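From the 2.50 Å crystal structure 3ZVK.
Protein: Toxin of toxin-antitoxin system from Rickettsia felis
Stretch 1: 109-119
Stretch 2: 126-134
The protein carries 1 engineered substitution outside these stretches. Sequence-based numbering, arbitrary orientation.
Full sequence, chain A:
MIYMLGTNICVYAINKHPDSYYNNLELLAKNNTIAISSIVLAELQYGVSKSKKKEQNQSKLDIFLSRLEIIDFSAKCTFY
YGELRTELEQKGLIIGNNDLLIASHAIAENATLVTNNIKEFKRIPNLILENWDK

Stretch 1 (109-119) ENATLVTNNIK
Stretch 2, residues 126-134: NLILENWDK

Strands 112-115 and 128-131 run parallel, their axes 30° apart, in the register Leu113-Leu129, Val114-Glu130, Thr115-Asn131 (CA-CA 4.7-4.9 Å). Extended phi/psi, from -93/125 at Leu113 to -122/166 at Thr115, lets alternate residues of stretch 1, Leu113 and Thr115, bond to stretch 2 through both their N and their O: Leu113 N to Ile128 O (2.8 Å, 176°), Glu130 N to Leu113 O (3.0 Å, 146°), Thr115 N to Glu130 O (2.8 Å, 171°) and Trp132 N to Thr115 O (2.8 Å, 171°). CA-H...O contacts reinforce this ladder, as from Val114 CA to Glu130 O at 3.3 Å.

Thr112, Val114, Ile128 and Glu130 share one face. Val114 (t) places CG1 3.6 Å from the centroid of the Trp132 five-membered ring, 15° off its normal, a CH-pi contact. Trp132 (chi1 m, chi2 -4°) also directs NE1 to Glu130 OE2 (2.9 Å, 177°); t, t and chi3 -79° carry that carboxylate to the indole. Thr112 (m) packs CG2 3.7 Å from Glu130 CB.

On the other face, buried Leu113 (t, p) sets CD2 4.0 Å from Leu127 CD2 and CB 3.8 Å from Leu129 CD1. Thr115 (t) presents CG2 to Leu129 CD2 at 3.7 Å, its methyl serving the apolar contact. The stretches bury 789 Å² together.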

# COMPACT_ATOMS: atom_id res chain seq x y z
N GLU A 109 19.77 -10.05 -15.17
CA GLU A 109 18.64 -10.76 -15.78
C GLU A 109 19.09 -12.03 -16.54
O GLU A 109 18.25 -12.79 -17.02
CB GLU A 109 17.86 -9.82 -16.73
CG GLU A 109 17.18 -8.61 -16.09
CD GLU A 109 16.09 -8.81 -15.06
OE1 GLU A 109 15.60 -9.95 -14.92
OE2 GLU A 109 15.70 -7.82 -14.40
N ASN A 110 20.41 -12.25 -16.64
CA ASN A 110 21.05 -13.34 -17.39
C ASN A 110 20.61 -13.28 -18.86
O ASN A 110 20.24 -14.27 -19.46
CB ASN A 110 20.83 -14.71 -16.75
CG ASN A 110 22.03 -15.57 -16.92
OD1 ASN A 110 22.33 -16.06 -18.03
ND2 ASN A 110 22.83 -15.67 -15.86
N ALA A 111 20.64 -12.07 -19.40
CA ALA A 111 20.20 -11.73 -20.74
C ALA A 111 21.35 -11.51 -21.71
O ALA A 111 22.47 -11.20 -21.29
CB ALA A 111 19.33 -10.46 -20.66
N THR A 112 21.06 -11.60 -23.01
CA THR A 112 21.99 -11.28 -24.07
C THR A 112 21.79 -9.79 -24.34
O THR A 112 20.65 -9.33 -24.60
CB THR A 112 21.71 -12.09 -25.33
OG1 THR A 112 21.91 -13.48 -25.05
CG2 THR A 112 22.58 -11.68 -26.48
N LEU A 113 22.89 -9.02 -24.26
CA LEU A 113 22.82 -7.59 -24.52
C LEU A 113 23.14 -7.35 -25.98
O LEU A 113 24.19 -7.77 -26.47
CB LEU A 113 23.75 -6.79 -23.59
CG LEU A 113 23.70 -5.25 -23.69
CD1 LEU A 113 22.31 -4.68 -23.41
CD2 LEU A 113 24.66 -4.67 -22.73
N VAL A 114 22.23 -6.67 -26.67
CA VAL A 114 22.33 -6.41 -28.09
C VAL A 114 22.96 -5.06 -28.36
O VAL A 114 22.47 -4.04 -27.89
CB VAL A 114 21.00 -6.61 -28.83
CG1 VAL A 114 21.20 -6.52 -30.34
CG2 VAL A 114 20.33 -7.93 -28.44
N THR A 115 24.04 -5.08 -29.15
CA THR A 115 24.84 -3.93 -29.49
C THR A 115 24.95 -3.65 -31.00
O THR A 115 24.60 -4.51 -31.79
CB THR A 115 26.16 -3.96 -28.71
OG1 THR A 115 26.76 -2.66 -28.80
CG2 THR A 115 27.11 -5.05 -29.20
N ASN A 116 25.43 -2.44 -31.34
CA ASN A 116 25.63 -1.78 -32.66
C ASN A 116 27.14 -1.70 -33.05
O ASN A 116 27.46 -1.46 -34.22
CB ASN A 116 25.17 -0.29 -32.50
CG ASN A 116 24.09 0.16 -33.44
OD1 ASN A 116 23.16 -0.56 -33.75
ND2 ASN A 116 24.13 1.40 -33.85
N ASN A 117 28.04 -1.76 -32.04
CA ASN A 117 29.49 -1.59 -32.16
C ASN A 117 30.27 -2.16 -30.97
O ASN A 117 29.71 -2.44 -29.91
CB ASN A 117 29.85 -0.09 -32.36
CG ASN A 117 29.14 0.87 -31.42
OD1 ASN A 117 29.21 0.76 -30.19
ND2 ASN A 117 28.43 1.84 -32.00
N ILE A 118 31.60 -2.27 -31.15
CA ILE A 118 32.55 -2.78 -30.16
C ILE A 118 32.86 -1.76 -29.04
O ILE A 118 33.27 -2.16 -27.94
CB ILE A 118 33.83 -3.36 -30.83
CG1 ILE A 118 34.52 -2.33 -31.76
CG2 ILE A 118 33.49 -4.65 -31.57
CD1 ILE A 118 36.07 -2.47 -31.88
N LYS A 119 32.65 -0.46 -29.31
CA LYS A 119 32.91 0.58 -28.32
C LYS A 119 31.88 0.64 -27.18
O LYS A 119 32.29 0.75 -26.03
CB LYS A 119 33.13 1.96 -28.97
N ASN A 126 31.53 -11.42 -17.64
CA ASN A 126 30.26 -12.11 -17.36
C ASN A 126 29.06 -11.60 -18.19
O ASN A 126 27.91 -11.96 -17.90
CB ASN A 126 29.92 -12.14 -15.84
CG ASN A 126 31.09 -12.27 -14.89
OD1 ASN A 126 31.89 -13.22 -14.94
ND2 ASN A 126 31.17 -11.33 -13.98
N LEU A 127 29.32 -10.81 -19.25
CA LEU A 127 28.27 -10.27 -20.10
C LEU A 127 28.17 -10.97 -21.45
O LEU A 127 29.14 -11.02 -22.19
CB LEU A 127 28.42 -8.73 -20.26
CG LEU A 127 27.38 -7.99 -21.09
CD1 LEU A 127 26.17 -7.66 -20.29
CD2 LEU A 127 27.91 -6.70 -21.57
N ILE A 128 26.98 -11.52 -21.75
CA ILE A 128 26.68 -12.13 -23.04
C ILE A 128 26.25 -10.99 -23.99
O ILE A 128 25.36 -10.20 -23.67
CB ILE A 128 25.62 -13.27 -22.99
CG1 ILE A 128 25.72 -14.13 -21.68
CG2 ILE A 128 25.70 -14.13 -24.27
CD1 ILE A 128 24.32 -14.69 -21.12
N LEU A 129 26.94 -10.89 -25.13
CA LEU A 129 26.73 -9.85 -26.14
C LEU A 129 26.42 -10.43 -27.50
O LEU A 129 26.83 -11.56 -27.81
CB LEU A 129 27.98 -8.97 -26.27
CG LEU A 129 27.83 -7.42 -26.30
CD1 LEU A 129 27.34 -6.83 -24.97
CD2 LEU A 129 29.16 -6.78 -26.63
N GLU A 130 25.70 -9.65 -28.31
CA GLU A 130 25.34 -9.98 -29.68
C GLU A 130 25.35 -8.66 -30.43
O GLU A 130 24.70 -7.70 -30.02
CB GLU A 130 23.98 -10.70 -29.78
CG GLU A 130 23.76 -11.36 -31.13
CD GLU A 130 22.54 -12.25 -31.22
OE1 GLU A 130 22.59 -13.42 -30.75
OE2 GLU A 130 21.58 -11.82 -31.87
N ASN A 131 26.16 -8.58 -31.47
CA ASN A 131 26.35 -7.40 -32.29
C ASN A 131 25.55 -7.50 -33.58
O ASN A 131 25.72 -8.46 -34.34
CB ASN A 131 27.85 -7.21 -32.60
CG ASN A 131 28.24 -5.85 -33.13
OD1 ASN A 131 27.79 -5.40 -34.19
ND2 ASN A 131 29.15 -5.20 -32.43
N TRP A 132 24.68 -6.49 -33.83
CA TRP A 132 23.93 -6.41 -35.07
C TRP A 132 24.58 -5.30 -35.87
O TRP A 132 24.54 -4.15 -35.48
CB TRP A 132 22.43 -6.17 -34.83
CG TRP A 132 21.68 -7.27 -34.12
CD1 TRP A 132 22.16 -8.48 -33.73
CD2 TRP A 132 20.32 -7.21 -33.67
NE1 TRP A 132 21.19 -9.19 -33.07
CE2 TRP A 132 20.04 -8.44 -33.03
CE3 TRP A 132 19.32 -6.22 -33.71
CZ2 TRP A 132 18.80 -8.71 -32.45
CZ3 TRP A 132 18.07 -6.51 -33.18
CH2 TRP A 132 17.83 -7.73 -32.53
N ASP A 133 25.29 -5.65 -36.93
CA ASP A 133 26.00 -4.67 -37.74
C ASP A 133 25.03 -3.70 -38.42
O ASP A 133 23.97 -4.12 -38.87
CB ASP A 133 26.92 -5.36 -38.75
CG ASP A 133 27.98 -6.27 -38.14
OD1 ASP A 133 27.63 -7.12 -37.29
OD2 ASP A 133 29.16 -6.16 -38.53
N LYS A 134 25.38 -2.41 -38.44
CA LYS A 134 24.58 -1.34 -39.07
C LYS A 134 24.59 -1.49 -40.60
O LYS A 134 23.66 -1.07 -41.28
CB LYS A 134 25.11 0.06 -38.67
CG LYS A 134 25.21 0.31 -37.16
CD LYS A 134 25.60 1.76 -36.87
CE LYS A 134 26.66 1.86 -35.80
NZ LYS A 134 27.98 2.22 -36.35